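Protein MJ1225 (Methanocaldococcus jannaschii, PDB 3KH5) is of unknown function but binds AMP and ADP through its CBS domains and is probably an archaeal homologue of the gamma subunit of AMP-activated protein kinase. Local coordinates at residues 17-22 against 40-45; 161-166 against 182-187; 188-193 against 256-261. All coordinates share one frame; numbering follows the deposited sequence.

Contact 1: 17-22 against 40-45; sequences VYPTTT and VVNAGN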
# COMPACT_ATOMS: atom_id res chain seq x y z
N VAL A 17 -13.06 -0.93 -10.02
CA VAL A 17 -13.74 0.28 -10.50
C VAL A 17 -13.58 0.41 -12.03
O VAL A 17 -12.88 -0.39 -12.66
CB VAL A 17 -13.25 1.57 -9.78
CG1 VAL A 17 -13.50 1.49 -8.27
CG2 VAL A 17 -11.77 1.85 -10.06
N TYR A 18 -14.26 1.40 -12.62
CA TYR A 18 -14.19 1.67 -14.06
C TYR A 18 -13.42 2.95 -14.33
O TYR A 18 -13.25 3.76 -13.41
CB TYR A 18 -15.60 1.78 -14.65
CG TYR A 18 -16.47 0.64 -14.21
CD1 TYR A 18 -16.29 -0.64 -14.74
CD2 TYR A 18 -17.44 0.82 -13.24
CE1 TYR A 18 -17.07 -1.71 -14.32
CE2 TYR A 18 -18.23 -0.24 -12.81
CZ TYR A 18 -18.04 -1.50 -13.35
OH TYR A 18 -18.83 -2.55 -12.93
N PRO A 19 -12.95 3.15 -15.58
CA PRO A 19 -12.19 4.37 -15.88
C PRO A 19 -12.98 5.64 -15.61
O PRO A 19 -12.39 6.67 -15.26
CB PRO A 19 -11.91 4.25 -17.39
CG PRO A 19 -11.97 2.80 -17.67
CD PRO A 19 -13.00 2.24 -16.74
N THR A 20 -14.30 5.57 -15.74
CA THR A 20 -15.17 6.73 -15.53
C THR A 20 -15.70 6.87 -14.10
O THR A 20 -16.38 7.85 -13.78
CB THR A 20 -16.33 6.77 -16.54
OG1 THR A 20 -16.99 5.50 -16.57
CG2 THR A 20 -15.83 7.11 -17.93
N THR A 21 -15.41 5.89 -13.24
CA THR A 21 -15.70 6.01 -11.81
C THR A 21 -14.89 7.21 -11.29
O THR A 21 -13.71 7.34 -11.60
CB THR A 21 -15.29 4.73 -11.06
OG1 THR A 21 -15.97 3.60 -11.63
CG2 THR A 21 -15.62 4.81 -9.57
N THR A 22 -15.53 8.10 -10.53
CA THR A 22 -14.83 9.26 -9.98
C THR A 22 -13.80 8.84 -8.94
O THR A 22 -13.94 7.78 -8.32
CB THR A 22 -15.79 10.28 -9.30
OG1 THR A 22 -16.43 9.66 -8.18
CG2 THR A 22 -16.84 10.79 -10.27
N VAL A 40 -8.70 -1.37 -12.43
CA VAL A 40 -9.62 -0.59 -13.22
C VAL A 40 -9.90 -1.40 -14.48
O VAL A 40 -8.97 -1.80 -15.20
CB VAL A 40 -9.07 0.83 -13.51
CG1 VAL A 40 -10.12 1.67 -14.23
CG2 VAL A 40 -8.65 1.52 -12.22
N VAL A 41 -11.17 -1.68 -14.72
CA VAL A 41 -11.59 -2.54 -15.83
C VAL A 41 -12.64 -1.84 -16.71
O VAL A 41 -13.35 -0.95 -16.25
CB VAL A 41 -12.16 -3.90 -15.32
CG1 VAL A 41 -11.10 -4.70 -14.56
CG2 VAL A 41 -13.44 -3.71 -14.49
N ASN A 42 -12.74 -2.25 -17.98
CA ASN A 42 -13.87 -1.83 -18.82
C ASN A 42 -15.17 -2.48 -18.35
O ASN A 42 -15.15 -3.62 -17.87
CB ASN A 42 -13.63 -2.21 -20.28
CG ASN A 42 -12.42 -1.53 -20.88
OD1 ASN A 42 -11.68 -2.13 -21.65
ND2 ASN A 42 -12.22 -0.26 -20.53
N ALA A 43 -16.29 -1.77 -18.51
CA ALA A 43 -17.58 -2.22 -17.92
C ALA A 43 -18.41 -3.39 -18.54
O ALA A 43 -18.99 -4.17 -17.77
CB ALA A 43 -18.50 -1.00 -17.68
N GLY A 44 -18.47 -3.60 -19.85
CA GLY A 44 -17.42 -3.36 -20.82
C GLY A 44 -17.15 -4.82 -21.19
O GLY A 44 -18.08 -5.65 -21.24
N ASN A 45 -15.88 -5.14 -21.39
CA ASN A 45 -15.42 -6.52 -21.60
C ASN A 45 -14.60 -7.08 -20.43
O ASN A 45 -14.01 -8.16 -20.54
CB ASN A 45 -14.58 -6.58 -22.88
CG ASN A 45 -13.65 -5.38 -23.02
OD1 ASN A 45 -13.42 -4.89 -24.12
ND2 ASN A 45 -13.10 -4.91 -21.90
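V40 contributes the most buried surface here, and its two methyls work on different partners. With CG1 anti to the backbone N (chi1 -174°), that methyl sits over the peptide link between Y18 and P19, 3.5 Å from P19 N and on one face of the proline ring. The other methyl, CG2, meets V17 CG2 at 3.8 Å, the two side chains crossing obliquely. Beside this apolar pair the backbones join at a single bridge between V17 and V40. V41 N donates to V17 O over 3.0 Å, at 166° at the hydrogen, and V17 also bonds through its backbone to P39, so the loop of 17-22 is laid against the end of strand 37-41. The same V17 O receives a CA-H...O contact from V40.

Y18, the next largest contributor, starts away from 40-45, but its ring returns to it. The ring edge carries CD1 to within 3.3 Å of V41 O, close to the ring plane, while A43 CB touches the same CD1 at 3.7 Å. P19 CD approaches V41 O as well, at 3.2 Å. The start of the loop is braced from within by Y18 N, which donates to T21 OG1 in a type I turn running from Y18 to T21; T22 then caps helix 23-33 by way of K25 N.

The segments belong to the first CBS motif, the V40 side chain about 9 Å from the nearest atoms of a bound ADP. One nearly straight backbone bond between the segments, beside the V17 bond to P39, sets the pairing at the buried valine end; the partly exposed end with Y18 and P19 meets 40-45 by C-H contacts and packing, while the backbones of P19 and T21 bond to R87 and V86.

Contact 2: 161-166 against 182-187; sequences ATPGER and LPVVSE. With SO4 (sulfate ion), chain G.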
# COMPACT_ATOMS: atom_id res chain seq x y z
N ALA A 161 9.75 8.94 9.14
CA ALA A 161 9.05 10.21 9.36
C ALA A 161 9.30 10.65 10.80
O ALA A 161 9.83 9.88 11.59
CB ALA A 161 7.57 10.06 9.08
N THR A 162 8.93 11.89 11.15
CA THR A 162 8.99 12.33 12.55
C THR A 162 7.61 12.81 13.04
O THR A 162 6.75 13.14 12.22
CB THR A 162 10.08 13.40 12.81
OG1 THR A 162 9.77 14.61 12.12
CG2 THR A 162 11.47 12.90 12.39
N PRO A 163 7.40 12.83 14.38
CA PRO A 163 6.08 13.18 14.93
C PRO A 163 5.57 14.57 14.49
O PRO A 163 4.36 14.78 14.41
CB PRO A 163 6.31 13.16 16.45
CG PRO A 163 7.54 12.33 16.65
CD PRO A 163 8.39 12.52 15.43
N GLY A 164 6.51 15.47 14.19
CA GLY A 164 6.19 16.85 13.83
C GLY A 164 6.04 17.15 12.35
O GLY A 164 5.60 18.24 11.99
N GLU A 165 6.39 16.20 11.49
CA GLU A 165 6.25 16.40 10.04
C GLU A 165 4.79 16.59 9.63
O GLU A 165 3.91 15.90 10.14
CB GLU A 165 6.83 15.22 9.28
CG GLU A 165 8.30 15.34 9.03
CD GLU A 165 8.80 14.21 8.17
OE1 GLU A 165 9.10 13.13 8.72
OE2 GLU A 165 8.91 14.40 6.94
N ARG A 166 4.57 17.52 8.71
CA ARG A 166 3.24 17.74 8.13
C ARG A 166 2.94 16.62 7.12
O ARG A 166 3.86 16.06 6.51
CB ARG A 166 3.17 19.13 7.48
CG ARG A 166 3.48 20.35 8.42
CD ARG A 166 3.66 21.66 7.61
NE ARG A 166 3.81 22.89 8.41
CZ ARG A 166 4.96 23.55 8.58
NH1 ARG A 166 6.08 23.11 8.02
NH2 ARG A 166 4.98 24.66 9.32
N LEU A 182 6.03 4.14 6.83
CA LEU A 182 7.19 4.81 7.40
C LEU A 182 7.15 4.69 8.92
O LEU A 182 6.14 5.02 9.54
CB LEU A 182 7.22 6.29 6.99
CG LEU A 182 7.23 6.64 5.49
CD1 LEU A 182 7.20 8.15 5.29
CD2 LEU A 182 8.43 6.03 4.76
N PRO A 183 8.24 4.18 9.51
CA PRO A 183 8.35 4.28 10.97
C PRO A 183 8.46 5.75 11.38
O PRO A 183 9.08 6.54 10.65
CB PRO A 183 9.67 3.54 11.27
CG PRO A 183 9.93 2.68 10.07
CD PRO A 183 9.37 3.44 8.91
N VAL A 184 7.84 6.11 12.49
CA VAL A 184 7.97 7.47 13.01
C VAL A 184 9.01 7.42 14.13
O VAL A 184 8.90 6.61 15.06
CB VAL A 184 6.62 8.07 13.48
CG1 VAL A 184 6.76 9.55 13.79
CG2 VAL A 184 5.53 7.85 12.43
N VAL A 185 10.03 8.26 14.01
CA VAL A 185 11.21 8.19 14.88
C VAL A 185 11.45 9.57 15.50
O VAL A 185 11.33 10.59 14.81
CB VAL A 185 12.46 7.72 14.09
CG1 VAL A 185 13.73 7.84 14.92
CG2 VAL A 185 12.27 6.28 13.62
N SER A 186 11.76 9.60 16.79
CA SER A 186 12.05 10.84 17.50
C SER A 186 13.27 10.61 18.39
O SER A 186 13.25 9.72 19.24
CB SER A 186 10.84 11.24 18.36
OG SER A 186 11.04 12.50 18.97
N GLU A 187 14.33 11.40 18.18
CA GLU A 187 15.59 11.23 18.93
C GLU A 187 16.09 9.78 18.83
O GLU A 187 16.40 9.15 19.85
CB GLU A 187 15.41 11.64 20.41
CG GLU A 187 15.67 13.12 20.73
CD GLU A 187 16.85 13.31 21.69
OE1 GLU A 187 16.67 13.09 22.91
OE2 GLU A 187 17.94 13.70 21.21
S SO4 G . 9.60 16.45 15.62
O1 SO4 G . 10.59 16.29 14.56
O2 SO4 G . 9.36 17.86 15.87
O3 SO4 G . 8.35 15.82 15.21
O4 SO4 G . 10.07 15.80 16.84
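The P163 ring, in the third CBS motif, has V184 CG1 over one face, 3.4 Å from the ring nitrogen, and at its edge V185 O and S186 CB, the latter 3.9 Å from CG. A sulfate, probably from the crystallisation liquor, is modelled by the other face, its exact placement doubtful because O3 is too near G164 N; T162 OG1 hydrogen-bonds to its O1 at 3.1 Å. V184 can cover the proline because CG1 stands anti to its backbone N (chi1 -170°).

In this motif the loop before helix 167-177 pairs with strand 181-186, the strand that follows the helix. A161 is bonded on both sides of V184: its N donates to P183 O at 2.9 Å, and its O accepts from V185 N. Both bonds on one residue, flanking one partner, are the pattern of a parallel bridge. The first runs nearly straight at the hydrogen (171°); the donor of the second is tilted 20° from the carbonyl plane. L182 and P183, on the same strand, also touch a bound ADP, so the bridged strand reaches the nucleotide pocket.

Beyond the bridge, T162 CG2 comes within 3.3 Å of V185 O. A type I turn from T162 to E165 then leads towards the helix, and within it T162 N donates to the anti lone pair of E165 OE1 at 2.7 Å.

Contact 3: 188-193 against 256-261; sequences GRLVGI and ALPVVD. With AMP (adenosine monophosphate), chain C.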
# COMPACT_ATOMS: atom_id res chain seq x y z
N GLY A 188 16.13 9.26 17.60
CA GLY A 188 16.59 7.88 17.36
C GLY A 188 15.69 6.72 17.80
O GLY A 188 16.00 5.56 17.52
N ARG A 189 14.59 7.03 18.48
CA ARG A 189 13.65 6.02 19.01
C ARG A 189 12.36 5.90 18.18
O ARG A 189 11.81 6.92 17.76
CB ARG A 189 13.24 6.37 20.45
CG ARG A 189 14.04 5.68 21.56
CD ARG A 189 15.47 6.23 21.62
NE ARG A 189 16.27 5.49 22.60
CZ ARG A 189 17.61 5.55 22.64
NH1 ARG A 189 18.30 6.30 21.75
NH2 ARG A 189 18.26 4.85 23.57
N LEU A 190 11.88 4.67 17.98
CA LEU A 190 10.58 4.44 17.35
C LEU A 190 9.47 4.94 18.25
O LEU A 190 9.40 4.57 19.43
CB LEU A 190 10.36 2.94 17.07
CG LEU A 190 9.10 2.53 16.31
CD1 LEU A 190 9.17 2.91 14.84
CD2 LEU A 190 8.86 1.04 16.45
N VAL A 191 8.60 5.80 17.71
CA VAL A 191 7.53 6.40 18.51
C VAL A 191 6.16 6.17 17.89
O VAL A 191 5.13 6.51 18.48
CB VAL A 191 7.78 7.91 18.78
CG1 VAL A 191 8.91 8.10 19.80
CG2 VAL A 191 8.09 8.66 17.49
N GLY A 192 6.16 5.58 16.70
CA GLY A 192 4.93 5.27 15.97
C GLY A 192 5.17 4.72 14.58
O GLY A 192 6.30 4.48 14.17
N ILE A 193 4.07 4.51 13.85
CA ILE A 193 4.12 4.14 12.44
C ILE A 193 3.00 4.88 11.70
O ILE A 193 1.93 5.13 12.27
CB ILE A 193 4.01 2.59 12.24
CG1 ILE A 193 4.43 2.17 10.82
CG2 ILE A 193 2.62 2.07 12.62
CD1 ILE A 193 4.72 0.68 10.66
N ALA A 256 4.47 -4.69 7.12
CA ALA A 256 5.77 -4.19 7.56
C ALA A 256 5.90 -4.09 9.08
O ALA A 256 5.02 -3.55 9.75
CB ALA A 256 6.06 -2.84 6.91
N LEU A 257 7.01 -4.61 9.61
CA LEU A 257 7.37 -4.41 11.01
C LEU A 257 8.71 -3.67 11.11
O LEU A 257 9.70 -4.10 10.50
CB LEU A 257 7.45 -5.74 11.77
CG LEU A 257 6.20 -6.58 12.06
CD1 LEU A 257 5.55 -7.11 10.78
CD2 LEU A 257 6.56 -7.75 12.97
N PRO A 258 8.75 -2.54 11.84
CA PRO A 258 10.01 -1.90 12.19
C PRO A 258 10.82 -2.86 13.06
O PRO A 258 10.25 -3.54 13.92
CB PRO A 258 9.57 -0.67 13.01
CG PRO A 258 8.18 -0.39 12.53
CD PRO A 258 7.59 -1.75 12.30
N VAL A 259 12.13 -2.94 12.82
CA VAL A 259 13.01 -3.77 13.63
C VAL A 259 13.68 -2.87 14.67
O VAL A 259 14.31 -1.87 14.32
CB VAL A 259 14.07 -4.52 12.77
CG1 VAL A 259 14.83 -5.54 13.61
CG2 VAL A 259 13.40 -5.20 11.58
N VAL A 260 13.50 -3.22 15.94
CA VAL A 260 13.98 -2.37 17.03
C VAL A 260 14.86 -3.07 18.06
O VAL A 260 14.86 -4.30 18.19
CB VAL A 260 12.82 -1.64 17.78
CG1 VAL A 260 12.03 -0.74 16.84
CG2 VAL A 260 11.91 -2.64 18.51
N ASP A 261 15.58 -2.22 18.79
CA ASP A 261 16.32 -2.54 20.00
C ASP A 261 15.36 -2.81 21.13
O ASP A 261 14.16 -2.54 21.02
CB ASP A 261 17.14 -1.32 20.41
CG ASP A 261 18.57 -1.36 19.94
OD1 ASP A 261 19.37 -0.54 20.43
OD2 ASP A 261 18.90 -2.22 19.09
P AMP C . -1.56 -0.98 5.97
O1P AMP C . -2.65 -1.66 5.24
O2P AMP C . -0.95 0.24 5.11
O3P AMP C . -0.30 -1.97 6.25
O5' AMP C . -2.00 -0.36 7.38
C5' AMP C . -3.32 -0.54 7.96
C4' AMP C . -3.31 -0.07 9.41
O4' AMP C . -2.34 -0.92 10.09
C3' AMP C . -2.78 1.37 9.44
O3' AMP C . -3.49 2.16 10.41
C2' AMP C . -1.32 1.19 9.87
O2' AMP C . -0.89 2.33 10.63
C1' AMP C . -1.39 -0.06 10.75
N9 AMP C . -0.09 -0.78 10.83
C8 AMP C . 0.69 -1.15 9.81
N7 AMP C . 1.78 -1.77 10.26
C5 AMP C . 1.69 -1.79 11.59
C6 AMP C . 2.51 -2.29 12.59
N6 AMP C . 3.65 -2.89 12.28
N1 AMP C . 2.12 -2.14 13.87
C2 AMP C . 0.98 -1.54 14.19
N3 AMP C . 0.18 -1.05 13.26
C4 AMP C . 0.51 -1.16 11.96
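L190 reaches across to P258 and V260 at about a right angle to each, its CG anti to the backbone N (chi1 -175°). CD2 does most of the touching, meeting V260 CG1 at 3.7 Å and P258 CB at 3.9 Å, while CD1 also rests on the proline. An alanine here would probably open a gap beside P258, since the CD1 and CD2 contacts with it, and that of CD2 with V260 CG1, would go. V191 and G192 next form a classic beta bulge opposite V184 of the hairpin partner. At I193 the side chain points across again, and CD1 lies 4.1 Å from P258 CG.

I193 also covers one face of the AMP adenine, with CG2 3.9 Å from C4 and CD1 3.8 Å from N7. AMP N6 donates to A256 O at 3.0 Å, 158° at the hydrogen. The axes of 189-193, in the third CBS motif, and 256-260, in the fourth, come no closer than 8.9 Å, their directions 150° apart, too wide for sheet pairing. Between these strands the join is aliphatic packing, while L190 and I193 bond through their backbones to L264 and K230 of the fourth motif; adenine recognition combines an apolar face with a backbone carbonyl.

How the contacts relate
Contacts 1 and 2 are counterparts in the first and third CBS motifs: in each, a loop before a helix bridges to the strand after it, and a proline ring is covered by a valine. Both are partly buried, and they sit on opposite sides of the chain's centre, their centres 38 Å apart. Contact 3 is wholly buried and joins two motifs, using side chains where the others use backbone bonds. Contacts 2 and 3 share the hairpin of strands 181-186 and 189-195, where V184 O and V191 N are 2.8 Å apart, a probable hydrogen bond, so one hairpin carries ADP-touching L182 and P183 on one strand and AMP-binding I193 on the other.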